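Membrane-bound lytic murein transglycosylase (Agrobacterium tumefaciens, PDB 2PNW) probably cleaves the glycosidic bond between N-acetylmuramic acid and N-acetylglucosamine in peptidoglycan, leaving 1,6-anhydromuramic acid ends. Local coordinates at residues A33-H38 / L321-G326; S37-A42 / S59-A64; K43-G48 / A277-V282. One frame throughout, in Å; residues are numbered along the deposited sequence.

Contact 1: residues A33-H38 / L321-G326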
ATOM      1  N   ALA A  33       7.889   7.725  15.757  1.00 15.75           N
ATOM      2  CA  ALA A  33       9.322   8.102  15.789  1.00 16.54           C
ATOM      3  C   ALA A  33      10.029   7.930  14.424  1.00 16.18           C
ATOM      4  O   ALA A  33      10.888   8.748  14.037  1.00 16.84           O
ATOM      5  CB  ALA A  33      10.063   7.319  16.909  1.00 17.69           C
ATOM      6  N   THR A  34       9.676   6.884  13.669  1.00 15.39           N
ATOM      7  CA  THR A  34      10.305   6.703  12.363  1.00 15.51           C
ATOM      8  C   THR A  34       9.834   7.801  11.394  1.00 15.76           C
ATOM      9  O   THR A  34      10.623   8.263  10.561  1.00 14.26           O
ATOM     10  CB  THR A  34      10.057   5.290  11.705  1.00 16.23           C
ATOM     11  OG1 THR A  34       8.664   5.106  11.440  1.00 17.23           O
ATOM     12  CG2 THR A  34      10.517   4.177  12.623  1.00 18.29           C
ATOM     13  N   ILE A  35       8.559   8.179  11.490  1.00 15.10           N
ATOM     14  CA  ILE A  35       8.011   9.260  10.636  1.00 15.45           C
ATOM     15  C   ILE A  35       8.717  10.575  10.970  1.00 15.84           C
ATOM     16  O   ILE A  35       9.118  11.316  10.065  1.00 15.71           O
ATOM     17  CB  ILE A  35       6.504   9.428  10.835  1.00 15.47           C
ATOM     18  CG1 ILE A  35       5.774   8.128  10.431  1.00 16.06           C
ATOM     19  CG2 ILE A  35       5.964  10.555   9.911  1.00 13.39           C
ATOM     20  CD1 ILE A  35       4.344   8.098  11.034  1.00 16.65           C
ATOM     21  N   LEU A  36       8.889  10.839  12.269  1.00 15.72           N
ATOM     22  CA  LEU A  36       9.537  12.105  12.673  1.00 16.55           C
ATOM     23  C   LEU A  36      10.988  12.166  12.182  1.00 16.87           C
ATOM     24  O   LEU A  36      11.424  13.185  11.634  1.00 16.76           O
ATOM     25  CB  LEU A  36       9.454  12.323  14.187  1.00 16.25           C
ATOM     26  CG  LEU A  36       9.983  13.673  14.743  1.00 15.74           C
ATOM     27  CD1 LEU A  36       9.374  14.917  14.046  1.00 15.93           C
ATOM     28  CD2 LEU A  36       9.735  13.755  16.239  1.00 17.02           C
ATOM     29  N   SER A  37      11.727  11.078  12.374  1.00 17.34           N
ATOM     30  CA  SER A  37      13.091  10.968  11.856  1.00 18.24           C
ATOM     31  C   SER A  37      13.129  11.197  10.352  1.00 18.18           C
ATOM     32  O   SER A  37      14.001  11.915   9.839  1.00 18.42           O
ATOM     33  CB  SER A  37      13.680   9.585  12.227  1.00 18.98           C
ATOM     34  OG  SER A  37      15.022   9.467  11.783  1.00 22.92           O
ATOM     35  N   HIS A  38      12.198  10.576   9.625  1.00 17.86           N
ATOM     36  CA  HIS A  38      12.144  10.764   8.186  1.00 17.62           C
ATOM     37  C   HIS A  38      11.886  12.246   7.843  1.00 17.86           C
ATOM     38  O   HIS A  38      12.568  12.819   6.977  1.00 17.85           O
ATOM     39  CB  HIS A  38      11.064   9.879   7.552  1.00 17.97           C
ATOM     40  CG  HIS A  38      10.845  10.161   6.100  1.00 18.17           C
ATOM     41  ND1 HIS A  38      11.768   9.817   5.132  1.00 18.65           N
ATOM     42  CD2 HIS A  38       9.823  10.767   5.451  1.00 19.50           C
ATOM     43  CE1 HIS A  38      11.328  10.216   3.947  1.00 16.86           C
ATOM     44  NE2 HIS A  38      10.154  10.796   4.115  1.00 19.55           N
ATOM     45  N   LEU A 321      -1.905   3.915  11.509  1.00 18.69           N
ATOM     46  CA  LEU A 321      -1.314   5.080  10.872  1.00 17.78           C
ATOM     47  C   LEU A 321      -1.367   4.913   9.370  1.00 17.71           C
ATOM     48  O   LEU A 321      -1.200   3.804   8.857  1.00 16.96           O
ATOM     49  CB  LEU A 321       0.129   5.304  11.317  1.00 18.30           C
ATOM     50  CG  LEU A 321       0.324   5.633  12.809  1.00 17.96           C
ATOM     51  CD1 LEU A 321       1.788   5.455  13.153  1.00 17.62           C
ATOM     52  CD2 LEU A 321      -0.135   7.053  13.104  1.00 20.48           C
ATOM     53  N   ALA A 322      -1.597   6.026   8.671  1.00 17.32           N
ATOM     54  CA  ALA A 322      -1.606   6.022   7.196  1.00 17.06           C
ATOM     55  C   ALA A 322      -0.174   5.999   6.693  1.00 16.94           C
ATOM     56  O   ALA A 322       0.500   7.024   6.712  1.00 17.45           O
ATOM     57  CB  ALA A 322      -2.329   7.269   6.673  1.00 16.92           C
ATOM     58  N   LEU A 323       0.309   4.831   6.271  1.00 16.26           N
ATOM     59  CA  LEU A 323       1.730   4.694   5.954  1.00 16.64           C
ATOM     60  C   LEU A 323       1.970   4.215   4.514  1.00 16.56           C
ATOM     61  O   LEU A 323       3.105   3.948   4.126  1.00 16.79           O
ATOM     62  CB  LEU A 323       2.402   3.734   6.954  1.00 16.53           C
ATOM     63  CG  LEU A 323       2.502   4.298   8.391  1.00 18.48           C
ATOM     64  CD1 LEU A 323       3.040   3.199   9.269  1.00 20.57           C
ATOM     65  CD2 LEU A 323       3.402   5.527   8.433  1.00 19.04           C
ATOM     66  N   ASP A 324       0.905   4.115   3.713  1.00 17.18           N
ATOM     67  CA  ASP A 324       1.089   3.652   2.333  1.00 18.32           C
ATOM     68  C   ASP A 324      -0.063   4.131   1.459  1.00 18.74           C
ATOM     69  O   ASP A 324      -1.003   4.734   1.945  1.00 18.21           O
ATOM     70  CB  ASP A 324       1.182   2.106   2.293  1.00 18.02           C
ATOM     71  CG  ASP A 324       1.853   1.574   1.006  1.00 21.74           C
ATOM     72  OD1 ASP A 324       2.438   2.364   0.191  1.00 21.04           O
ATOM     73  OD2 ASP A 324       1.801   0.338   0.818  1.00 23.99           O
ATOM     74  N   THR A 325       0.036   3.882   0.160  1.00 19.99           N
ATOM     75  CA  THR A 325      -1.069   4.179  -0.750  1.00 22.69           C
ATOM     76  C   THR A 325      -1.079   3.071  -1.805  1.00 24.50           C
ATOM     77  O   THR A 325      -0.190   2.212  -1.819  1.00 24.00           O
ATOM     78  CB  THR A 325      -0.950   5.614  -1.373  1.00 23.00           C
ATOM     79  OG1 THR A 325      -2.142   5.939  -2.113  1.00 24.67           O
ATOM     80  CG2 THR A 325       0.293   5.739  -2.286  1.00 24.12           C
ATOM     81  N   GLY A 326      -2.104   3.059  -2.648  1.00 25.86           N
ATOM     82  CA  GLY A 326      -2.176   2.087  -3.738  1.00 27.69           C
ATOM     83  C   GLY A 326      -3.124   2.625  -4.780  1.00 29.07           C
ATOM     84  O   GLY A 326      -4.035   3.403  -4.456  1.00 28.57           O
TER
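I35 and L323 meet through methyl groups: I35 CD1 lies 3.8 Å from L323 CD2, and I35 CG1 is 4.0 Å from the same methyl. The approach is purely apolar and slanted, the end of each chain lying across the other. I35 CG1 stands anti to the carbonyl carbon (chi1 -62°), and with CD1 extended beyond it the longer branch leaves the helix pointing at the strand. The CA-CB bond of L323 does not face the helix, but its CD2 end comes closer to it. L321 adds a looser touch, its CD1 4.2 Å from I35 CD1.

Strand 316-324 belongs to the 3D domain, a family grouped with the double-psi beta-barrels, and the contact thus lays helix 28-39 against one strand of that domain. All three touching residues are buried. L321 also packs on L28, A31 and M32 earlier in the helix, and I35 also touches L57 and L61 of helix 54-66.

The polar bonds are made apart from this packing. In the helix T34 OG1 bonds to A31 O; on the strand L321 pairs through its backbone with R285 and L287. D324 OD1 accepts from A276 N and, weakly, from the backbone N of T325.

Contact 2: residues S37-A42 / S59-A64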
ATOM      1  N   SER A  37      11.727  11.078  12.374  1.00 17.34           N
ATOM      2  CA  SER A  37      13.091  10.968  11.856  1.00 18.24           C
ATOM      3  C   SER A  37      13.129  11.197  10.352  1.00 18.18           C
ATOM      4  O   SER A  37      14.001  11.915   9.839  1.00 18.42           O
ATOM      5  CB  SER A  37      13.680   9.585  12.227  1.00 18.98           C
ATOM      6  OG  SER A  37      15.022   9.467  11.783  1.00 22.92           O
ATOM      7  N   HIS A  38      12.198  10.576   9.625  1.00 17.86           N
ATOM      8  CA  HIS A  38      12.144  10.764   8.186  1.00 17.62           C
ATOM      9  C   HIS A  38      11.886  12.246   7.843  1.00 17.86           C
ATOM     10  O   HIS A  38      12.568  12.819   6.977  1.00 17.85           O
ATOM     11  CB  HIS A  38      11.064   9.879   7.552  1.00 17.97           C
ATOM     12  CG  HIS A  38      10.845  10.161   6.100  1.00 18.17           C
ATOM     13  ND1 HIS A  38      11.768   9.817   5.132  1.00 18.65           N
ATOM     14  CD2 HIS A  38       9.823  10.767   5.451  1.00 19.50           C
ATOM     15  CE1 HIS A  38      11.328  10.216   3.947  1.00 16.86           C
ATOM     16  NE2 HIS A  38      10.154  10.796   4.115  1.00 19.55           N
ATOM     17  N   LEU A  39      10.899  12.862   8.492  1.00 16.38           N
ATOM     18  CA  LEU A  39      10.526  14.246   8.117  1.00 16.84           C
ATOM     19  C   LEU A  39      11.597  15.263   8.504  1.00 18.20           C
ATOM     20  O   LEU A  39      11.620  16.379   7.963  1.00 18.57           O
ATOM     21  CB  LEU A  39       9.176  14.625   8.708  1.00 16.79           C
ATOM     22  CG  LEU A  39       7.996  13.841   8.120  1.00 15.09           C
ATOM     23  CD1 LEU A  39       6.734  14.247   8.809  1.00 15.29           C
ATOM     24  CD2 LEU A  39       7.860  14.090   6.584  1.00 15.77           C
ATOM     25  N   ARG A  40      12.481  14.872   9.426  1.00 18.28           N
ATOM     26  CA  ARG A  40      13.622  15.734   9.799  1.00 19.61           C
ATOM     27  C   ARG A  40      14.792  15.605   8.833  1.00 20.72           C
ATOM     28  O   ARG A  40      15.786  16.337   8.963  1.00 22.03           O
ATOM     29  CB  ARG A  40      14.089  15.404  11.209  1.00 18.72           C
ATOM     30  CG  ARG A  40      13.123  15.931  12.275  1.00 18.68           C
ATOM     31  CD  ARG A  40      13.532  15.427  13.656  1.00 20.96           C
ATOM     32  NE  ARG A  40      12.806  16.120  14.720  1.00 23.05           N
ATOM     33  CZ  ARG A  40      12.752  15.711  15.988  1.00 24.39           C
ATOM     34  NH1 ARG A  40      13.361  14.582  16.368  1.00 21.45           N
ATOM     35  NH2 ARG A  40      12.067  16.424  16.878  1.00 23.26           N
ATOM     36  N   ASN A  41      14.683  14.694   7.867  1.00 21.20           N
ATOM     37  CA  ASN A  41      15.827  14.483   6.949  0.50 22.32           C
ATOM     38  C   ASN A  41      15.377  14.099   5.548  1.00 22.93           C
ATOM     39  O   ASN A  41      16.143  13.492   4.757  1.00 24.52           O
ATOM     40  CB  ASN A  41      16.838  13.465   7.520  0.50 22.36           C
ATOM     41  CG  ASN A  41      18.242  13.549   6.859  0.50 23.47           C
ATOM     42  OD1 ASN A  41      18.663  14.589   6.328  0.50 24.13           O
ATOM     43  ND2 ASN A  41      18.972  12.442   6.916  0.50 23.82           N
ATOM     44  N   ALA A  42      14.166  14.526   5.195  1.00 21.01           N
ATOM     45  CA  ALA A  42      13.666  14.304   3.838  1.00 21.10           C
ATOM     46  C   ALA A  42      12.666  15.386   3.495  1.00 20.63           C
ATOM     47  O   ALA A  42      12.237  16.116   4.385  1.00 21.51           O
ATOM     48  CB  ALA A  42      12.990  12.906   3.727  1.00 20.28           C
ATOM     49  N   SER A  59       3.900  18.526  14.667  1.00 20.20           N
ATOM     50  CA  SER A  59       3.601  19.011  16.006  1.00 21.44           C
ATOM     51  C   SER A  59       3.126  17.871  16.911  1.00 21.05           C
ATOM     52  O   SER A  59       3.569  17.797  18.062  1.00 20.68           O
ATOM     53  CB  SER A  59       2.628  20.207  16.003  1.00 22.09           C
ATOM     54  OG  SER A  59       1.334  19.793  15.607  1.00 25.91           O
ATOM     55  N   LEU A  60       2.294  16.961  16.383  1.00 20.49           N
ATOM     56  CA  LEU A  60       1.866  15.756  17.129  1.00 19.93           C
ATOM     57  C   LEU A  60       3.024  14.789  17.386  1.00 19.69           C
ATOM     58  O   LEU A  60       3.180  14.270  18.499  1.00 18.96           O
ATOM     59  CB  LEU A  60       0.725  15.033  16.400  1.00 20.29           C
ATOM     60  CG  LEU A  60       0.108  13.767  17.035  1.00 20.61           C
ATOM     61  CD1 LEU A  60      -0.565  14.085  18.380  1.00 21.25           C
ATOM     62  CD2 LEU A  60      -0.895  13.183  16.093  1.00 20.95           C
ATOM     63  N   LEU A  61       3.848  14.565  16.358  1.00 18.56           N
ATOM     64  CA  LEU A  61       4.967  13.642  16.465  1.00 17.88           C
ATOM     65  C   LEU A  61       5.959  14.093  17.528  1.00 18.56           C
ATOM     66  O   LEU A  61       6.515  13.267  18.253  1.00 17.77           O
ATOM     67  CB  LEU A  61       5.687  13.505  15.113  1.00 17.42           C
ATOM     68  CG  LEU A  61       4.815  13.005  13.951  1.00 16.41           C
ATOM     69  CD1 LEU A  61       5.694  12.950  12.696  1.00 17.37           C
ATOM     70  CD2 LEU A  61       4.209  11.648  14.263  1.00 16.76           C
ATOM     71  N   GLU A  62       6.170  15.407  17.618  1.00 19.80           N
ATOM     72  CA  GLU A  62       7.090  15.958  18.610  1.00 20.28           C
ATOM     73  C   GLU A  62       6.566  15.830  20.033  1.00 21.36           C
ATOM     74  O   GLU A  62       7.346  15.594  20.966  1.00 22.40           O
ATOM     75  CB  GLU A  62       7.499  17.385  18.237  1.00 21.42           C
ATOM     76  CG  GLU A  62       8.424  17.373  17.006  1.00 21.99           C
ATOM     77  CD  GLU A  62       9.070  18.723  16.714  1.00 26.04           C
ATOM     78  OE1 GLU A  62       8.367  19.741  16.771  1.00 26.10           O
ATOM     79  OE2 GLU A  62      10.285  18.754  16.427  1.00 29.73           O
ATOM     80  N   LEU A  63       5.254  15.952  20.205  1.00 21.69           N
ATOM     81  CA  LEU A  63       4.644  15.666  21.504  1.00 22.59           C
ATOM     82  C   LEU A  63       4.852  14.213  21.918  1.00 22.41           C
ATOM     83  O   LEU A  63       5.138  13.927  23.094  1.00 22.36           O
ATOM     84  CB  LEU A  63       3.152  15.980  21.475  1.00 21.73           C
ATOM     85  CG  LEU A  63       2.830  17.477  21.508  1.00 24.59           C
ATOM     86  CD1 LEU A  63       1.362  17.665  21.192  1.00 23.13           C
ATOM     87  CD2 LEU A  63       3.204  18.102  22.848  1.00 28.16           C
ATOM     88  N   ALA A  64       4.713  13.290  20.964  1.00 21.54           N
ATOM     89  CA  ALA A  64       4.939  11.873  21.249  1.00 22.54           C
ATOM     90  C   ALA A  64       6.390  11.656  21.657  1.00 23.81           C
ATOM     91  O   ALA A  64       6.658  10.898  22.588  1.00 24.33           O
ATOM     92  CB  ALA A  64       4.573  10.977  20.034  1.00 21.82           C
TER
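R40 NH2 is held by two carboxylates of one helix: E62 OE2 at 3.0 Å, and E65, whose OE1 forms a second salt bridge with the same nitrogen. The two acids stand about a turn apart on helix 54-66, and R40, which follows L39, reaches them from the neighbouring segment. Helices 28-39 and 54-66 are consecutive in the chain, joined by a loop, and pack side by side; residues 37-42 take in the last part of the first helix and what follows it.

The R40-E62 bond is nearly straight, with an angle of 163° at the hydrogen. E62 OE2 sits at the edge of the guanidinium, almost in its plane, and accepts the hydrogen bond on its anti lone pair, the one facing away from OE1. The two flat groups are turned 64° against each other. Of the E62 carboxylate, OE2 makes the bond, so the R40-E62 bridge is monodentate. The R40 chain runs extended from CG to NE, which carries the charge across to the neighbouring helix. E62, likewise extended beyond CG, brings its end nearer to meet it, and its CG passes 3.8 Å from R40 NH2.

Next to the salt bridge the contact is apolar. L39 and L61 both point into the interface, and L61 is buried further by M32 and I35, while L39 also rests on Y45 of the loop. The two leucines touch end to end, L39 CD1 lying 4.2 Å from L61 CD1.

Contact 3: residues K43-G48 / A277-V282. With SO4 (sulfate ion), chain B.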
ATOM      1  N   LYS A  43      12.272  15.476   2.224  1.00 19.75           N
ATOM      2  CA  LYS A  43      11.186  16.392   1.848  1.00 20.64           C
ATOM      3  C   LYS A  43       9.876  16.027   2.569  1.00 20.11           C
ATOM      4  O   LYS A  43       9.592  14.836   2.797  1.00 18.73           O
ATOM      5  CB  LYS A  43      10.954  16.430   0.327  1.00 20.52           C
ATOM      6  CG  LYS A  43      10.341  15.179  -0.256  1.00 22.32           C
ATOM      7  CD  LYS A  43      10.221  15.276  -1.779  1.00 23.88           C
ATOM      8  CE  LYS A  43       9.731  13.958  -2.336  1.00 28.94           C
ATOM      9  NZ  LYS A  43       9.501  14.021  -3.833  1.00 30.14           N
ATOM     10  N   PRO A  44       9.080  17.045   2.926  1.00 19.74           N
ATOM     11  CA  PRO A  44       7.833  16.800   3.622  1.00 19.87           C
ATOM     12  C   PRO A  44       6.822  16.068   2.742  1.00 19.82           C
ATOM     13  O   PRO A  44       6.816  16.248   1.504  1.00 19.40           O
ATOM     14  CB  PRO A  44       7.323  18.220   3.973  1.00 21.16           C
ATOM     15  CG  PRO A  44       8.109  19.161   3.064  1.00 20.04           C
ATOM     16  CD  PRO A  44       9.386  18.492   2.766  1.00 20.53           C
ATOM     17  N   TYR A  45       5.992  15.242   3.387  1.00 18.55           N
ATOM     18  CA  TYR A  45       4.839  14.625   2.733  1.00 19.42           C
ATOM     19  C   TYR A  45       3.963  15.665   2.041  1.00 20.63           C
ATOM     20  O   TYR A  45       3.837  16.791   2.530  1.00 20.59           O
ATOM     21  CB  TYR A  45       3.965  13.904   3.744  1.00 18.38           C
ATOM     22  CG  TYR A  45       4.652  12.755   4.464  1.00 16.96           C
ATOM     23  CD1 TYR A  45       5.597  11.954   3.821  1.00 16.82           C
ATOM     24  CD2 TYR A  45       4.293  12.440   5.769  1.00 16.94           C
ATOM     25  CE1 TYR A  45       6.222  10.873   4.510  1.00 16.79           C
ATOM     26  CE2 TYR A  45       4.880  11.372   6.445  1.00 15.73           C
ATOM     27  CZ  TYR A  45       5.827  10.603   5.830  1.00 15.83           C
ATOM     28  OH  TYR A  45       6.374   9.557   6.564  1.00 17.16           O
ATOM     29  N   ARG A  46       3.367  15.254   0.924  1.00 21.37           N
ATOM     30  CA  ARG A  46       2.358  16.050   0.205  1.00 23.97           C
ATOM     31  C   ARG A  46       1.135  16.266   1.091  1.00 22.56           C
ATOM     32  O   ARG A  46       0.664  15.334   1.757  1.00 22.13           O
ATOM     33  CB  ARG A  46       1.951  15.322  -1.080  1.00 24.29           C
ATOM     34  CG  ARG A  46       3.132  15.167  -2.037  1.00 28.28           C
ATOM     35  CD  ARG A  46       2.803  14.372  -3.323  1.00 29.94           C
ATOM     36  NE  ARG A  46       3.983  14.342  -4.188  1.00 38.82           N
ATOM     37  CZ  ARG A  46       5.019  13.519  -4.020  1.00 42.19           C
ATOM     38  NH1 ARG A  46       5.016  12.616  -3.033  1.00 41.36           N
ATOM     39  NH2 ARG A  46       6.060  13.595  -4.850  1.00 44.33           N
ATOM     40  N   THR A  47       0.625  17.493   1.124  1.00 21.46           N
ATOM     41  CA  THR A  47      -0.576  17.777   1.896  1.00 20.92           C
ATOM     42  C   THR A  47      -1.744  17.205   1.114  1.00 21.18           C
ATOM     43  O   THR A  47      -1.912  17.525  -0.070  1.00 20.94           O
ATOM     44  CB  THR A  47      -0.758  19.291   2.035  1.00 21.64           C
ATOM     45  OG1 THR A  47       0.413  19.866   2.632  1.00 21.77           O
ATOM     46  CG2 THR A  47      -1.986  19.639   2.860  1.00 20.96           C
ATOM     47  N   GLY A  48      -2.535  16.349   1.761  1.00 20.76           N
ATOM     48  CA  GLY A  48      -3.721  15.770   1.135  1.00 20.95           C
ATOM     49  C   GLY A  48      -4.767  16.844   0.898  1.00 22.06           C
ATOM     50  O   GLY A  48      -4.722  17.914   1.518  1.00 21.61           O
ATOM     51  N   ALA A 277       5.088   6.106   2.563  1.00 17.60           N
ATOM     52  CA  ALA A 277       5.458   7.085   3.599  1.00 17.11           C
ATOM     53  C   ALA A 277       6.946   6.981   3.998  1.00 17.25           C
ATOM     54  O   ALA A 277       7.410   7.676   4.908  1.00 16.67           O
ATOM     55  CB  ALA A 277       4.545   6.950   4.824  1.00 16.49           C
ATOM     56  N   LYS A 278       7.687   6.126   3.288  1.00 16.50           N
ATOM     57  CA  LYS A 278       9.139   6.000   3.404  1.00 17.24           C
ATOM     58  C   LYS A 278       9.640   5.438   4.735  1.00 17.02           C
ATOM     59  O   LYS A 278      10.824   5.569   5.054  1.00 16.54           O
ATOM     60  CB  LYS A 278       9.849   7.345   3.076  1.00 17.13           C
ATOM     61  CG  LYS A 278       9.370   8.002   1.793  1.00 20.89           C
ATOM     62  CD  LYS A 278       9.575   7.053   0.603  1.00 27.19           C
ATOM     63  CE  LYS A 278       9.753   7.802  -0.717  1.00 33.68           C
ATOM     64  NZ  LYS A 278       8.821   8.932  -0.842  1.00 37.51           N
ATOM     65  N   VAL A 279       8.740   4.807   5.488  1.00 16.12           N
ATOM     66  CA  VAL A 279       9.061   4.146   6.767  1.00 15.98           C
ATOM     67  C   VAL A 279       8.532   2.697   6.748  1.00 16.59           C
ATOM     68  O   VAL A 279       7.646   2.369   5.934  1.00 16.46           O
ATOM     69  CB  VAL A 279       8.486   4.913   7.977  1.00 15.53           C
ATOM     70  CG1 VAL A 279       9.058   6.361   8.065  1.00 14.99           C
ATOM     71  CG2 VAL A 279       6.968   4.941   7.961  1.00 14.87           C
ATOM     72  N   PRO A 280       9.096   1.812   7.611  1.00 17.38           N
ATOM     73  CA  PRO A 280       8.627   0.410   7.625  1.00 17.71           C
ATOM     74  C   PRO A 280       7.171   0.314   8.040  1.00 17.36           C
ATOM     75  O   PRO A 280       6.725   1.016   8.963  1.00 17.78           O
ATOM     76  CB  PRO A 280       9.502  -0.257   8.685  1.00 18.05           C
ATOM     77  CG  PRO A 280      10.713   0.680   8.842  1.00 19.93           C
ATOM     78  CD  PRO A 280      10.211   2.048   8.557  1.00 17.56           C
ATOM     79  N   LEU A 281       6.426  -0.553   7.368  1.00 17.59           N
ATOM     80  CA  LEU A 281       5.050  -0.825   7.778  1.00 17.77           C
ATOM     81  C   LEU A 281       5.016  -1.662   9.045  1.00 18.39           C
ATOM     82  O   LEU A 281       5.975  -2.355   9.368  1.00 19.32           O
ATOM     83  CB  LEU A 281       4.305  -1.559   6.649  1.00 18.15           C
ATOM     84  CG  LEU A 281       4.234  -0.782   5.327  1.00 16.18           C
ATOM     85  CD1 LEU A 281       3.251  -1.479   4.381  1.00 19.60           C
ATOM     86  CD2 LEU A 281       3.854   0.675   5.509  1.00 17.81           C
ATOM     87  N   VAL A 282       3.905  -1.618   9.758  1.00 18.29           N
ATOM     88  CA  VAL A 282       3.781  -2.372  11.017  1.00 19.27           C
ATOM     89  C   VAL A 282       2.559  -3.266  10.847  1.00 19.39           C
ATOM     90  O   VAL A 282       1.449  -2.756  10.622  1.00 19.08           O
ATOM     91  CB  VAL A 282       3.500  -1.424  12.202  1.00 19.83           C
ATOM     92  CG1 VAL A 282       3.306  -2.233  13.507  1.00 21.04           C
ATOM     93  CG2 VAL A 282       4.640  -0.379  12.355  1.00 20.40           C
TER
HETATM   94  S   SO4 B 379       8.019  10.567  -3.391  1.00 67.54           S
HETATM   95  O1  SO4 B 379       8.582   9.391  -4.067  1.00 66.19           O
HETATM   96  O2  SO4 B 379       8.784  10.856  -2.177  1.00 66.43           O
HETATM   97  O3  SO4 B 379       8.086  11.722  -4.291  1.00 65.96           O
HETATM   98  O4  SO4 B 379       6.622  10.309  -3.017  1.00 66.43           O
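A chi1 of -62° sets Y45 CG beside the backbone N, and the ring swings across to the backbone of A277 and delivers its hydroxyl there. Two loops meet here without helix or strand. Residues 43-48 lie in the connection from helix 28-39 to helix 54-66; residues 277-282 lie between strand 259-263 and strand 286-288, the latter part of the 3D domain.

Y45 OH donates to A277 O at 2.7 Å. The donor lies in the carbonyl plane on an oxygen lone pair, with a C=O...donor angle of 134°. A277 O in turn lies near the ring plane, at the edge of the tyrosine, and the A277 methyl packs close by, its CB 4.0 Å from Y45 CZ. The ring is further embedded against I35 and L39.

On the outer side the loops share an anion, a sulfate probably taken from the crystallisation liquor. R46 holds it like a fork, with NH1 bonded to O4 at 2.8 Å and NH2 to O3 at 2.8 Å, the latter almost straight; the sulphur lies in the guanidinium plane. K43, extended beyond CG, brings NZ to 2.7 Å from the same O3, which thus takes two donors. K278 comes from the other loop, its chain bent at chi2 and chi4 to turn its ammonium group toward O2; that distance is too short to be trusted. Three cationic side chains thus gather round the anion, K278 through this doubtful distance, and its charge probably offsets part of theirs. Away from it, V279 CG1 stands 4.4 Å from Y45 OH.

Near the N terminus, helix 28-39 starts both contact 1 and contact 2, which share S37 and H38. Contact 2 closes the short loop, 16 residues to helix 54-66. Contact 1 closes the long one, 282 residues to strand 316-324, enclosing the region assigned to the MltA-specific insert. Contact 3 begins just after the helix, at 43-48, and ends at 277-282, so it lies wholly within the span of contact 1 but crosses contact 2. At their junction, I35 CG2 is 3.7 Å from L61 CD1 and 3.5 Å from Y45 OH. Together they tie the first two helices and their connecting loop to strand 316-324 of the 3D domain and to the loop 277-282.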